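Local coordinates for glutathione peroxidase-like protein (Trypanosoma brucei, PDB 3DWV) that probably reduces hydroperoxides as a tryparedoxin-dependent peroxidase of the glutathione peroxidase family, and is seen here in its oxidised, disulfide-bonded form, at residues Phe27-Leu32 with His127-Tyr132; Ala34-Tyr39 with Ile115-Asn120; Leu50-Ala55 with Glu66-Leu71; Lys134-Gly139 with Gly159-Arg164. The protein carries 1 engineered substitution. All blocks are in the same frame, centred on the assembly; numbering follows the deposited sequence.

Contact 1: residues Phe27-Leu32 with His127-Tyr132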
loop_
_atom_site.group_PDB
_atom_site.type_symbol
_atom_site.label_atom_id
_atom_site.label_comp_id
_atom_site.label_asym_id
_atom_site.label_seq_id
_atom_site.Cartn_x
_atom_site.Cartn_y
_atom_site.Cartn_z
ATOM N N PHE A 27 -12.762 4.037 3.003
ATOM C CA PHE A 27 -13.098 4.599 4.331
ATOM C C PHE A 27 -14.133 3.731 5.026
ATOM O O PHE A 27 -14.538 4.037 6.160
ATOM C CB PHE A 27 -13.588 6.058 4.201
ATOM C CG PHE A 27 -12.514 6.933 3.551
ATOM C CD1 PHE A 27 -11.289 7.109 4.163
ATOM C CD2 PHE A 27 -12.755 7.550 2.338
ATOM C CE1 PHE A 27 -10.310 7.898 3.581
ATOM C CE2 PHE A 27 -11.796 8.351 1.749
ATOM C CZ PHE A 27 -10.581 8.512 2.373
ATOM N N ASP A 28 -14.586 2.685 4.346
ATOM C CA ASP A 28 -15.498 1.715 4.938
ATOM C C ASP A 28 -14.745 0.672 5.791
ATOM O O ASP A 28 -15.426 -0.220 6.306
ATOM C CB ASP A 28 -16.341 1.004 3.864
ATOM C CG ASP A 28 -17.418 1.847 3.219
ATOM O OD1 ASP A 28 -18.082 2.638 3.919
ATOM O OD2 ASP A 28 -17.644 1.698 1.994
ATOM N N PHE A 29 -13.412 0.763 5.879
ATOM C CA PHE A 29 -12.586 -0.300 6.435
ATOM C C PHE A 29 -11.834 0.140 7.679
ATOM O O PHE A 29 -11.477 1.315 7.786
ATOM C CB PHE A 29 -11.614 -0.839 5.351
ATOM C CG PHE A 29 -12.370 -1.394 4.157
ATOM C CD1 PHE A 29 -12.741 -2.734 4.156
ATOM C CD2 PHE A 29 -12.732 -0.623 3.049
ATOM C CE1 PHE A 29 -13.462 -3.292 3.118
ATOM C CE2 PHE A 29 -13.461 -1.157 1.989
ATOM C CZ PHE A 29 -13.852 -2.509 2.026
ATOM N N GLU A 30 -11.659 -0.834 8.596
ATOM C CA GLU A 30 -10.983 -0.624 9.870
ATOM C C GLU A 30 -9.478 -0.613 9.728
ATOM O O GLU A 30 -8.950 -1.585 9.123
ATOM C CB GLU A 30 -11.341 -1.767 10.854
ATOM C CG GLU A 30 -10.793 -1.476 12.241
ATOM C CD GLU A 30 -11.395 -2.383 13.311
ATOM O OE1 GLU A 30 -11.819 -3.494 12.926
ATOM O OE2 GLU A 30 -11.439 -2.015 14.508
ATOM N N VAL A 31 -8.794 0.402 10.218
ATOM C CA VAL A 31 -7.321 0.458 10.190
ATOM C C VAL A 31 -6.828 0.811 11.571
ATOM O O VAL A 31 -7.222 1.772 12.257
ATOM C CB VAL A 31 -6.849 1.466 9.113
ATOM C CG1 VAL A 31 -5.357 1.660 9.100
ATOM C CG2 VAL A 31 -7.338 1.060 7.699
ATOM N N LEU A 32 -5.876 -0.014 12.021
ATOM C CA LEU A 32 -5.071 0.297 13.197
ATOM C C LEU A 32 -3.658 0.747 12.798
ATOM O O LEU A 32 -3.031 0.187 11.863
ATOM C CB LEU A 32 -4.957 -0.896 14.149
ATOM C CG LEU A 32 -6.236 -1.603 14.595
ATOM C CD1 LEU A 32 -5.843 -2.642 15.663
ATOM C CD2 LEU A 32 -7.306 -0.649 15.117
ATOM N N HIS A 127 -6.693 -8.860 5.024
ATOM C CA HIS A 127 -7.446 -7.729 5.568
ATOM C C HIS A 127 -8.514 -7.265 4.577
ATOM O O HIS A 127 -8.242 -7.099 3.368
ATOM C CB HIS A 127 -6.487 -6.586 5.901
ATOM C CG HIS A 127 -7.119 -5.412 6.620
ATOM N ND1 HIS A 127 -8.179 -4.651 6.171
ATOM C CD2 HIS A 127 -6.764 -4.857 7.808
ATOM C CE1 HIS A 127 -8.443 -3.686 7.066
ATOM N NE2 HIS A 127 -7.575 -3.810 8.081
ATOM N N PRO A 128 -9.737 -7.050 5.019
ATOM C CA PRO A 128 -10.793 -6.674 4.056
ATOM C C PRO A 128 -10.479 -5.445 3.229
ATOM O O PRO A 128 -10.966 -5.431 2.077
ATOM C CB PRO A 128 -12.043 -6.462 4.948
ATOM C CG PRO A 128 -11.793 -7.333 6.152
ATOM C CD PRO A 128 -10.278 -7.236 6.381
ATOM N N LEU A 129 -9.710 -4.482 3.712
ATOM C CA LEU A 129 -9.410 -3.318 2.874
ATOM C C LEU A 129 -8.625 -3.798 1.660
ATOM O O LEU A 129 -8.845 -3.276 0.561
ATOM C CB LEU A 129 -8.652 -2.237 3.646
ATOM C CG LEU A 129 -7.854 -1.183 2.877
ATOM C CD1 LEU A 129 -8.717 -0.009 2.421
ATOM C CD2 LEU A 129 -6.716 -0.659 3.754
ATOM N N TYR A 130 -7.722 -4.764 1.860
ATOM C CA TYR A 130 -6.931 -5.305 0.749
ATOM C C TYR A 130 -7.835 -6.114 -0.183
ATOM O O TYR A 130 -7.755 -6.073 -1.419
ATOM C CB TYR A 130 -5.688 -6.094 1.288
ATOM C CG TYR A 130 -4.530 -5.122 1.220
ATOM C CD1 TYR A 130 -4.303 -4.211 2.241
ATOM C CD2 TYR A 130 -3.700 -5.110 0.115
ATOM C CE1 TYR A 130 -3.265 -3.309 2.173
ATOM C CE2 TYR A 130 -2.663 -4.187 0.056
ATOM C CZ TYR A 130 -2.435 -3.284 1.084
ATOM O OH TYR A 130 -1.397 -2.373 1.041
ATOM N N GLU A 131 -8.744 -6.918 0.379
ATOM C CA GLU A 131 -9.686 -7.664 -0.470
ATOM C C GLU A 131 -10.471 -6.702 -1.326
ATOM O O GLU A 131 -10.654 -6.984 -2.536
ATOM C CB GLU A 131 -10.567 -8.562 0.411
ATOM C CG GLU A 131 -9.576 -9.610 1.008
ATOM C CD GLU A 131 -9.045 -10.542 -0.061
ATOM O OE1 GLU A 131 -9.770 -11.574 -0.196
ATOM O OE2 GLU A 131 -8.008 -10.429 -0.789
ATOM N N TYR A 132 -10.865 -5.595 -0.709
ATOM C CA TYR A 132 -11.549 -4.588 -1.553
ATOM C C TYR A 132 -10.674 -3.956 -2.615
ATOM O O TYR A 132 -11.098 -3.833 -3.782
ATOM C CB TYR A 132 -12.115 -3.522 -0.589
ATOM C CG TYR A 132 -12.640 -2.273 -1.294
ATOM C CD1 TYR A 132 -13.797 -2.291 -2.082
ATOM C CD2 TYR A 132 -11.956 -1.076 -1.152
ATOM C CE1 TYR A 132 -14.248 -1.127 -2.707
ATOM C CE2 TYR A 132 -12.377 0.077 -1.767
ATOM C CZ TYR A 132 -13.522 0.035 -2.543
ATOM O OH TYR A 132 -13.903 1.220 -3.137
#
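F29 lies against the start of helix 128-136, meeting P128, L129 and Y132. Its CB points toward the helix and packs on CB of L129 at 3.7 Å. The first torsion turns CG away from the carbonyl carbon and beside the backbone N (chi1 -60°). CG then faces both CA and CB of L129. From there the ring spreads over the helix. CD1 sits 3.5 Å from the backbone N of L129. CA of L129 lies over one face of the F29 ring, displaced toward the rim, and makes a CH-pi contact 3.9 Å from the centroid. Further out, CE1 touches the backbone O of P128 at 3.4 Å, and CB of P128 also lies near this side of the ring. At the tip, CZ meets CB of Y132 at 3.3 Å. CE2 rests against CG and CD2 of Y132. The F29 and Y132 rings are nearly parallel, with planes at 26°, but they are slid so far apart that they hardly overlap.

H127 crosses to E30 with NE2 and caps its own helix with ND1. NE2 gives a weak, bent bond to the backbone O of E30, 2.8 Å long. ND1 accepts from the backbone N of L129 at 2.9 Å, in the plane of the imidazole. Both meet the ring edge; the straight L129 bond holds more firmly. On the inner side of the contact, V31 and L129 both touch F85 of strand 81-86. H127 is thus an N-cap of helix 128-136, the helix across which the N-terminal loop of this thioredoxin-like domain is laid.

Contact 2: residues Ala34-Tyr39 with Ile115-Asn120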
loop_
_atom_site.group_PDB
_atom_site.type_symbol
_atom_site.label_atom_id
_atom_site.label_comp_id
_atom_site.label_asym_id
_atom_site.label_seq_id
_atom_site.Cartn_x
_atom_site.Cartn_y
_atom_site.Cartn_z
ATOM N N ALA A 34 0.502 1.721 13.847
ATOM C CA ALA A 34 1.570 0.820 14.282
ATOM C C ALA A 34 1.566 0.534 15.780
ATOM O O ALA A 34 2.201 -0.435 16.209
ATOM C CB ALA A 34 2.909 1.402 13.836
ATOM N N ASP A 35 0.867 1.333 16.584
ATOM C CA ASP A 35 0.718 1.065 18.009
ATOM C C ASP A 35 -0.627 0.398 18.270
ATOM O O ASP A 35 -1.041 0.264 19.424
ATOM C CB ASP A 35 0.786 2.309 18.898
ATOM C CG ASP A 35 1.706 3.376 18.347
ATOM O OD1 ASP A 35 2.938 3.153 18.437
ATOM O OD2 ASP A 35 1.154 4.389 17.853
ATOM N N HIS A 36 -1.265 -0.021 17.195
ATOM C CA HIS A 36 -2.515 -0.748 17.325
ATOM C C HIS A 36 -3.596 0.132 17.890
ATOM O O HIS A 36 -4.529 -0.318 18.563
ATOM C CB HIS A 36 -2.212 -1.980 18.194
ATOM C CG HIS A 36 -1.479 -2.922 17.260
ATOM N ND1 HIS A 36 -0.151 -3.220 17.405
ATOM C CD2 HIS A 36 -1.909 -3.593 16.160
ATOM C CE1 HIS A 36 0.226 -4.049 16.460
ATOM N NE2 HIS A 36 -0.823 -4.288 15.694
ATOM N N LYS A 37 -3.512 1.439 17.598
ATOM C CA LYS A 37 -4.689 2.236 17.989
ATOM C C LYS A 37 -5.543 2.520 16.777
ATOM O O LYS A 37 -5.044 2.435 15.640
ATOM C CB LYS A 37 -4.263 3.533 18.640
ATOM C CG LYS A 37 -3.442 3.306 19.911
ATOM C CD LYS A 37 -2.733 4.625 20.216
ATOM C CE LYS A 37 -2.449 5.390 18.926
ATOM N NZ LYS A 37 -1.003 5.748 18.742
ATOM N N PRO A 38 -6.798 2.856 16.945
ATOM C CA PRO A 38 -7.605 3.098 15.745
ATOM C C PRO A 38 -7.026 4.286 14.977
ATOM O O PRO A 38 -6.675 5.291 15.632
ATOM C CB PRO A 38 -8.985 3.430 16.289
ATOM C CG PRO A 38 -8.961 2.813 17.661
ATOM C CD PRO A 38 -7.567 3.073 18.180
ATOM N N TYR A 39 -6.949 4.088 13.669
ATOM C CA TYR A 39 -6.364 5.181 12.866
ATOM C C TYR A 39 -7.455 5.914 12.099
ATOM O O TYR A 39 -8.249 5.275 11.412
ATOM C CB TYR A 39 -5.283 4.623 11.939
ATOM C CG TYR A 39 -4.628 5.650 11.049
ATOM C CD1 TYR A 39 -3.595 6.461 11.527
ATOM C CD2 TYR A 39 -5.017 5.808 9.721
ATOM C CE1 TYR A 39 -2.988 7.398 10.712
ATOM C CE2 TYR A 39 -4.405 6.753 8.916
ATOM C CZ TYR A 39 -3.398 7.542 9.400
ATOM O OH TYR A 39 -2.803 8.477 8.582
ATOM N N ILE A 115 3.083 4.426 8.856
ATOM C CA ILE A 115 3.128 2.969 8.722
ATOM C C ILE A 115 2.112 2.389 9.701
ATOM O O ILE A 115 2.025 2.773 10.872
ATOM C CB ILE A 115 4.508 2.364 8.997
ATOM C CG1 ILE A 115 5.616 3.025 8.176
ATOM C CG2 ILE A 115 4.523 0.861 8.797
ATOM C CD1 ILE A 115 6.999 2.863 8.743
ATOM N N MET A 116 1.337 1.472 9.170
ATOM C CA MET A 116 0.217 0.927 9.936
ATOM C C MET A 116 0.641 -0.347 10.660
ATOM O O MET A 116 1.773 -0.839 10.522
ATOM C CB MET A 116 -1.000 0.740 9.020
ATOM C CG MET A 116 -1.416 2.030 8.292
ATOM S SD MET A 116 -2.140 3.284 9.383
ATOM C CE MET A 116 -0.859 4.537 9.414
ATOM N N ALA A 117 -0.285 -0.885 11.480
ATOM C CA ALA A 117 0.015 -2.196 12.070
ATOM C C ALA A 117 0.067 -3.300 11.013
ATOM O O ALA A 117 -0.640 -3.151 9.986
ATOM C CB ALA A 117 -1.068 -2.586 13.076
ATOM N N LYS A 118 0.829 -4.363 11.244
ATOM C CA LYS A 118 0.996 -5.499 10.330
ATOM C C LYS A 118 -0.305 -6.221 10.084
ATOM O O LYS A 118 -1.116 -6.371 11.006
ATOM C CB LYS A 118 2.014 -6.515 10.892
ATOM C CG LYS A 118 3.425 -5.916 10.849
ATOM C CD LYS A 118 4.536 -6.864 11.283
ATOM C CE LYS A 118 5.838 -6.508 10.549
ATOM N NZ LYS A 118 7.051 -6.971 11.281
ATOM N N ILE A 119 -0.508 -6.652 8.844
ATOM C CA ILE A 119 -1.703 -7.290 8.339
ATOM C C ILE A 119 -1.389 -8.409 7.355
ATOM O O ILE A 119 -0.272 -8.428 6.824
ATOM C CB ILE A 119 -2.557 -6.252 7.584
ATOM C CG1 ILE A 119 -1.878 -5.749 6.301
ATOM C CG2 ILE A 119 -2.915 -5.059 8.449
ATOM C CD1 ILE A 119 -2.886 -5.075 5.378
ATOM N N ASN A 120 -2.330 -9.310 7.094
ATOM C CA ASN A 120 -2.160 -10.254 5.962
ATOM C C ASN A 120 -2.672 -9.533 4.718
ATOM O O ASN A 120 -3.759 -8.904 4.806
ATOM C CB ASN A 120 -2.904 -11.600 6.099
ATOM C CG ASN A 120 -2.124 -12.669 6.851
ATOM O OD1 ASN A 120 -2.396 -12.960 8.029
ATOM N ND2 ASN A 120 -1.135 -13.249 6.154
HETATM O O HOH W 1 1.376 4.569 12.630
HETATM O O HOH W 2 -1.212 -6.195 13.746
#
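I115 meets A34 through its backbone. Its O lies 3.4 Å from CB of A34. Water 1 joins the same pair, donating to I115 O at 2.6 Å and accepting a longer bond from A34 N.

M116 comes next and carries the main side-chain contact. Its CG is turned beside the backbone N (chi1 -56°), and the chain bends again beyond it. The thioether end crosses one face of the Y39 ring. CE stands 3.9 Å from the ring centroid, 13° off the normal, as a CH-pi contact. SD is at the same height, nearer CG and CD2, while CE leans toward CE1 and CZ. This is a Met-aromatic contact made with the flat face of the tyrosine. Y39 OH is hydrogen-bonded to NE2 of H44.

The contact lies on the rim of the glutathione peroxidase form of the thioredoxin fold. M116 and I119 bond by backbone to strand 81-86, at A84 and P86. The N-terminal loop joins this segment by the backbone bond of L32 with A117; within the loop, Y39 bonds to V31.

A117 is where the two backbones come closest, its CA 4.1 Å from CA of A34. Its CB points toward segment 34-39 and presses on the imidazole of H36, meeting NE2 at 3.1 Å and CD2 at 3.4 Å. The methyl approaches this ring obliquely.

K118 takes part through its backbone O, which accepts from water 2. The same water is bonded to NE2 of H36 at 2.8 Å, in the ring plane, so it bridges the histidine tip and the K118 carbonyl.

Contact 3: residues Leu50-Ala55 with Glu66-Leu71. Unlike the reference sequence in segment 66-71: T70 (reference Ala).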
loop_
_atom_site.group_PDB
_atom_site.type_symbol
_atom_site.label_atom_id
_atom_site.label_comp_id
_atom_site.label_asym_id
_atom_site.label_seq_id
_atom_site.Cartn_x
_atom_site.Cartn_y
_atom_site.Cartn_z
ATOM N N LEU A 50 -1.768 7.284 -1.837
ATOM C CA LEU A 50 -1.191 6.060 -2.350
ATOM C C LEU A 50 -1.026 5.066 -1.196
ATOM O O LEU A 50 -0.455 5.518 -0.196
ATOM C CB LEU A 50 0.218 6.294 -2.888
ATOM C CG LEU A 50 0.475 6.411 -4.370
ATOM C CD1 LEU A 50 1.983 6.552 -4.583
ATOM C CD2 LEU A 50 -0.108 5.257 -5.167
ATOM N N ILE A 51 -1.504 3.834 -1.396
ATOM C CA ILE A 51 -1.382 2.837 -0.322
ATOM C C ILE A 51 -0.490 1.698 -0.786
ATOM O O ILE A 51 -0.812 0.969 -1.728
ATOM C CB ILE A 51 -2.737 2.299 0.142
ATOM C CG1 ILE A 51 -3.668 3.449 0.587
ATOM C CG2 ILE A 51 -2.536 1.252 1.238
ATOM C CD1 ILE A 51 -5.064 2.926 0.989
ATOM N N TYR A 52 0.650 1.625 -0.080
ATOM C CA TYR A 52 1.599 0.563 -0.314
ATOM C C TYR A 52 1.596 -0.578 0.702
ATOM O O TYR A 52 1.375 -0.271 1.887
ATOM C CB TYR A 52 2.994 1.165 -0.233
ATOM C CG TYR A 52 3.473 2.050 -1.349
ATOM C CD1 TYR A 52 3.185 3.399 -1.405
ATOM C CD2 TYR A 52 4.263 1.502 -2.368
ATOM C CE1 TYR A 52 3.657 4.193 -2.457
ATOM C CE2 TYR A 52 4.740 2.291 -3.397
ATOM C CZ TYR A 52 4.435 3.627 -3.450
ATOM O OH TYR A 52 4.914 4.412 -4.480
ATOM N N ASN A 53 1.832 -1.806 0.269
ATOM C CA ASN A 53 2.219 -2.872 1.210
ATOM C C ASN A 53 3.745 -2.922 1.315
ATOM O O ASN A 53 4.414 -2.735 0.302
ATOM C CB ASN A 53 1.656 -4.244 0.806
ATOM C CG ASN A 53 2.140 -4.701 -0.572
ATOM O OD1 ASN A 53 1.668 -4.146 -1.567
ATOM N ND2 ASN A 53 3.033 -5.681 -0.688
ATOM N N VAL A 54 4.274 -3.152 2.523
ATOM C CA VAL A 54 5.747 -3.093 2.684
ATOM C C VAL A 54 6.139 -4.322 3.478
ATOM O O VAL A 54 5.307 -5.175 3.866
ATOM C CB VAL A 54 6.180 -1.766 3.334
ATOM C CG1 VAL A 54 5.657 -0.546 2.534
ATOM C CG2 VAL A 54 5.652 -1.656 4.759
ATOM N N ALA A 55 7.407 -4.424 3.753
ATOM C CA ALA A 55 7.943 -5.548 4.524
ATOM C C ALA A 55 9.285 -5.092 5.121
ATOM O O ALA A 55 9.699 -3.962 4.823
ATOM C CB ALA A 55 8.073 -6.802 3.670
ATOM N N GLU A 66 12.017 4.518 -2.908
ATOM C CA GLU A 66 12.424 5.816 -3.430
ATOM C C GLU A 66 11.208 6.525 -4.016
ATOM O O GLU A 66 10.986 7.704 -3.778
ATOM C CB GLU A 66 13.482 5.710 -4.514
ATOM C CG GLU A 66 14.843 5.153 -4.148
ATOM C CD GLU A 66 15.619 4.803 -5.416
ATOM O OE1 GLU A 66 16.166 5.725 -6.062
ATOM O OE2 GLU A 66 15.646 3.606 -5.767
ATOM N N THR A 67 10.432 5.753 -4.782
ATOM C CA THR A 67 9.243 6.305 -5.433
ATOM C C THR A 67 8.236 6.796 -4.403
ATOM O O THR A 67 7.822 7.951 -4.502
ATOM C CB THR A 67 8.587 5.274 -6.354
ATOM O OG1 THR A 67 9.526 5.025 -7.407
ATOM C CG2 THR A 67 7.365 5.862 -7.032
ATOM N N ALA A 68 7.881 5.944 -3.456
ATOM C CA ALA A 68 6.898 6.369 -2.418
ATOM C C ALA A 68 7.409 7.605 -1.690
ATOM O O ALA A 68 6.634 8.512 -1.404
ATOM C CB ALA A 68 6.640 5.286 -1.381
ATOM N N THR A 69 8.691 7.679 -1.340
ATOM C CA THR A 69 9.162 8.793 -0.508
ATOM C C THR A 69 9.190 10.086 -1.310
ATOM O O THR A 69 8.797 11.172 -0.842
ATOM C CB THR A 69 10.558 8.445 0.027
ATOM O OG1 THR A 69 10.451 7.283 0.910
ATOM C CG2 THR A 69 11.154 9.598 0.810
ATOM N N THR A 70 9.697 9.941 -2.543
ATOM C CA THR A 70 9.687 11.076 -3.450
ATOM C C THR A 70 8.291 11.663 -3.626
ATOM O O THR A 70 8.136 12.886 -3.533
ATOM C CB THR A 70 10.202 10.677 -4.841
ATOM O OG1 THR A 70 11.574 10.243 -4.676
ATOM C CG2 THR A 70 10.156 11.893 -5.769
ATOM N N LEU A 71 7.281 10.801 -3.870
ATOM C CA LEU A 71 5.937 11.348 -4.111
ATOM C C LEU A 71 5.373 11.948 -2.838
ATOM O O LEU A 71 4.776 13.042 -2.870
ATOM C CB LEU A 71 4.968 10.277 -4.607
ATOM C CG LEU A 71 5.243 9.719 -6.005
ATOM C CD1 LEU A 71 4.513 8.405 -6.272
ATOM C CD2 LEU A 71 4.876 10.771 -7.029
#
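Y52 and L50 pack on A68, T67 and L71 where helix 64-75 lies on the sheet, inside the beta-alpha-beta crossover that runs from strand 49-54 through this helix to strand 81-86. The helix segment runs nearly antiparallel to the strand, at 152°, with the axes 10.6 Å apart. CB of A68 sits over one face of the Y52 ring, 3.4 Å from both CE1 and CZ. The small methyl lets the ring come up close to the helix. CG2 of T67 approaches the hydroxyl OH of Y52 at 3.8 Å. Two residues back on the strand and about one turn on along the helix, CD1 of L50 touches CD1 of L71 at 3.6 Å; these two side chains cross obliquely.

L50 and Y52 both point to the helix, being two apart on the strand. Outside this first shell, I174 of helix 171-181 touches Y52, T67 and L71, so a second helix packs beside the first. Backbone bonds to L83 hold both L50 and Y52 beside strand 81-86. Within the helix, L71 N bonds to T67 O at 3.0 Å, joining two residues that touch the strand.

Contact 4: residues Lys134-Gly139 with Gly159-Arg164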
loop_
_atom_site.group_PDB
_atom_site.type_symbol
_atom_site.label_atom_id
_atom_site.label_comp_id
_atom_site.label_asym_id
_atom_site.label_seq_id
_atom_site.Cartn_x
_atom_site.Cartn_y
_atom_site.Cartn_z
ATOM N N LYS A 134 -7.890 -5.033 -3.986
ATOM C CA LYS A 134 -7.438 -6.034 -4.964
ATOM C C LYS A 134 -8.519 -6.427 -5.939
ATOM O O LYS A 134 -8.260 -6.705 -7.133
ATOM C CB LYS A 134 -6.945 -7.292 -4.224
ATOM C CG LYS A 134 -5.627 -7.080 -3.462
ATOM C CD LYS A 134 -5.519 -8.089 -2.313
ATOM C CE LYS A 134 -5.276 -9.495 -2.798
ATOM N NZ LYS A 134 -5.204 -10.463 -1.651
ATOM N N LYS A 135 -9.776 -6.493 -5.447
ATOM C CA LYS A 135 -10.791 -6.909 -6.421
ATOM C C LYS A 135 -11.187 -5.682 -7.233
ATOM O O LYS A 135 -11.556 -5.852 -8.414
ATOM C CB LYS A 135 -11.975 -7.604 -5.782
ATOM C CG LYS A 135 -12.873 -6.743 -4.913
ATOM C CD LYS A 135 -14.304 -7.267 -4.980
ATOM C CE LYS A 135 -15.219 -6.452 -4.075
ATOM N NZ LYS A 135 -14.650 -6.430 -2.695
ATOM N N THR A 136 -11.090 -4.487 -6.648
ATOM C CA THR A 136 -11.399 -3.301 -7.479
ATOM C C THR A 136 -10.369 -3.134 -8.592
ATOM O O THR A 136 -10.732 -2.860 -9.749
ATOM C CB THR A 136 -11.473 -2.029 -6.629
ATOM O OG1 THR A 136 -12.453 -2.249 -5.612
ATOM C CG2 THR A 136 -11.919 -0.840 -7.477
ATOM N N LYS A 137 -9.098 -3.274 -8.247
ATOM C CA LYS A 137 -8.004 -3.124 -9.232
ATOM C C LYS A 137 -7.163 -4.396 -9.159
ATOM O O LYS A 137 -6.182 -4.494 -8.399
ATOM C CB LYS A 137 -7.154 -1.880 -9.009
ATOM C CG LYS A 137 -7.966 -0.594 -8.930
ATOM C CD LYS A 137 -8.627 -0.218 -10.227
ATOM C CE LYS A 137 -7.793 -0.007 -11.443
ATOM N NZ LYS A 137 -8.774 0.435 -12.526
ATOM N N PRO A 138 -7.538 -5.379 -9.968
ATOM C CA PRO A 138 -6.912 -6.701 -9.871
ATOM C C PRO A 138 -5.532 -6.755 -10.504
ATOM O O PRO A 138 -4.782 -7.729 -10.341
ATOM C CB PRO A 138 -7.884 -7.586 -10.659
ATOM C CG PRO A 138 -8.574 -6.678 -11.612
ATOM C CD PRO A 138 -8.587 -5.318 -10.985
ATOM N N GLY A 139 -5.211 -5.690 -11.225
ATOM C CA GLY A 139 -3.945 -5.656 -11.983
ATOM C C GLY A 139 -4.078 -6.460 -13.269
ATOM O O GLY A 139 -5.088 -7.104 -13.546
ATOM N N GLY A 159 -12.040 8.261 -2.019
ATOM C CA GLY A 159 -11.578 7.027 -1.414
ATOM C C GLY A 159 -11.697 5.805 -2.287
ATOM O O GLY A 159 -11.626 4.660 -1.836
ATOM N N VAL A 160 -11.906 5.971 -3.590
ATOM C CA VAL A 160 -11.988 4.848 -4.522
ATOM C C VAL A 160 -10.651 4.487 -5.172
ATOM O O VAL A 160 -9.960 5.393 -5.672
ATOM C CB VAL A 160 -12.984 5.210 -5.643
ATOM C CG1 VAL A 160 -13.328 3.990 -6.467
ATOM C CG2 VAL A 160 -14.231 5.859 -5.052
ATOM N N PRO A 161 -10.243 3.223 -5.163
ATOM C CA PRO A 161 -9.017 2.743 -5.823
ATOM C C PRO A 161 -9.130 2.879 -7.345
ATOM O O PRO A 161 -10.079 2.290 -7.867
ATOM C CB PRO A 161 -8.946 1.261 -5.461
ATOM C CG PRO A 161 -9.879 1.103 -4.298
ATOM C CD PRO A 161 -10.963 2.125 -4.471
ATOM N N VAL A 162 -8.215 3.620 -7.967
ATOM C CA VAL A 162 -8.319 3.899 -9.401
ATOM C C VAL A 162 -7.138 3.365 -10.190
ATOM O O VAL A 162 -7.235 3.252 -11.419
ATOM C CB VAL A 162 -8.488 5.412 -9.617
ATOM C CG1 VAL A 162 -9.888 5.792 -9.121
ATOM C CG2 VAL A 162 -7.433 6.255 -8.926
ATOM N N GLU A 163 -6.023 3.031 -9.569
ATOM C CA GLU A 163 -4.902 2.383 -10.256
ATOM C C GLU A 163 -4.175 1.451 -9.286
ATOM O O GLU A 163 -4.124 1.728 -8.068
ATOM C CB GLU A 163 -3.873 3.372 -10.821
ATOM C CG GLU A 163 -4.410 4.559 -11.585
ATOM C CD GLU A 163 -4.879 4.296 -12.999
ATOM O OE1 GLU A 163 -4.516 3.243 -13.583
ATOM O OE2 GLU A 163 -5.619 5.174 -13.526
ATOM N N ARG A 164 -3.594 0.391 -9.823
ATOM C CA ARG A 164 -2.688 -0.502 -9.106
ATOM C C ARG A 164 -1.317 -0.333 -9.792
ATOM O O ARG A 164 -1.272 -0.474 -11.030
ATOM C CB ARG A 164 -3.046 -1.996 -9.140
ATOM C CG ARG A 164 -2.158 -2.894 -8.301
ATOM C CD ARG A 164 -2.141 -4.375 -8.614
ATOM N NE ARG A 164 -3.337 -5.010 -8.119
ATOM C CZ ARG A 164 -3.425 -6.226 -7.574
ATOM N NH1 ARG A 164 -2.382 -7.026 -7.429
ATOM N NH2 ARG A 164 -4.616 -6.619 -7.170
HETATM O O HOH W 3 -6.745 0.969 -14.125
#
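R164 grips the backbone O of K137 and so ties the end of helix 128-136 to strand 161-165, an outermost strand of the thioredoxin-fold sheet. In this strand V162 and E163 both bond to L154, forming a classic beta bulge. Two hydrogen bonds form the grip. NE and NH2 of R164 each reach K137 O at 2.9 Å, and the oxygen lies close to the guanidinium plane. NH2 arrives on a lone pair in the carbonyl plane; NE is tilted 27° from the carbonyl plane. K144 O and A145 O also accept from this guanidinium, consistent with a firmly fixed orientation.

A second kind of contact is a carbonyl oxygen over the flat guanidinium. P138 O lies 3.4 Å from CZ of R164, above the centre of one face.

Packing comes from T136 and K137. CG2 of T136 lies 3.7 Å from P161 O. The K137 chain is bent at chi2 and chi3 and folds over P161 and V162, with CE 3.3 Å from V162 O.

The last link is through water. NZ of K137 donates to water 3 at 2.6 Å, and this water donates a longer bond, 3.2 Å, to OE1 of E163.

Contacts 1 and 2 form one continuous patch, with centres 12 Å apart. The N of Y39 is 2.7 Å from V31 O, and the N of H127 is 2.9 Å from N120 O; both are probable hydrogen bonds. Contacts 1 and 4 use opposite ends of helix 128-136, and Y132 OH packs on CD of P161 at 3.4 Å. Y130 of the same helix reaches the strand of contact 3. Contacts 3 and 4 reach one sheet, their centres 16 Å apart. Contacts 2 and 4 lie on opposite sides of the chain's centre. All four lie away from C58, the predicted active-site residue, and its disulfide with C106.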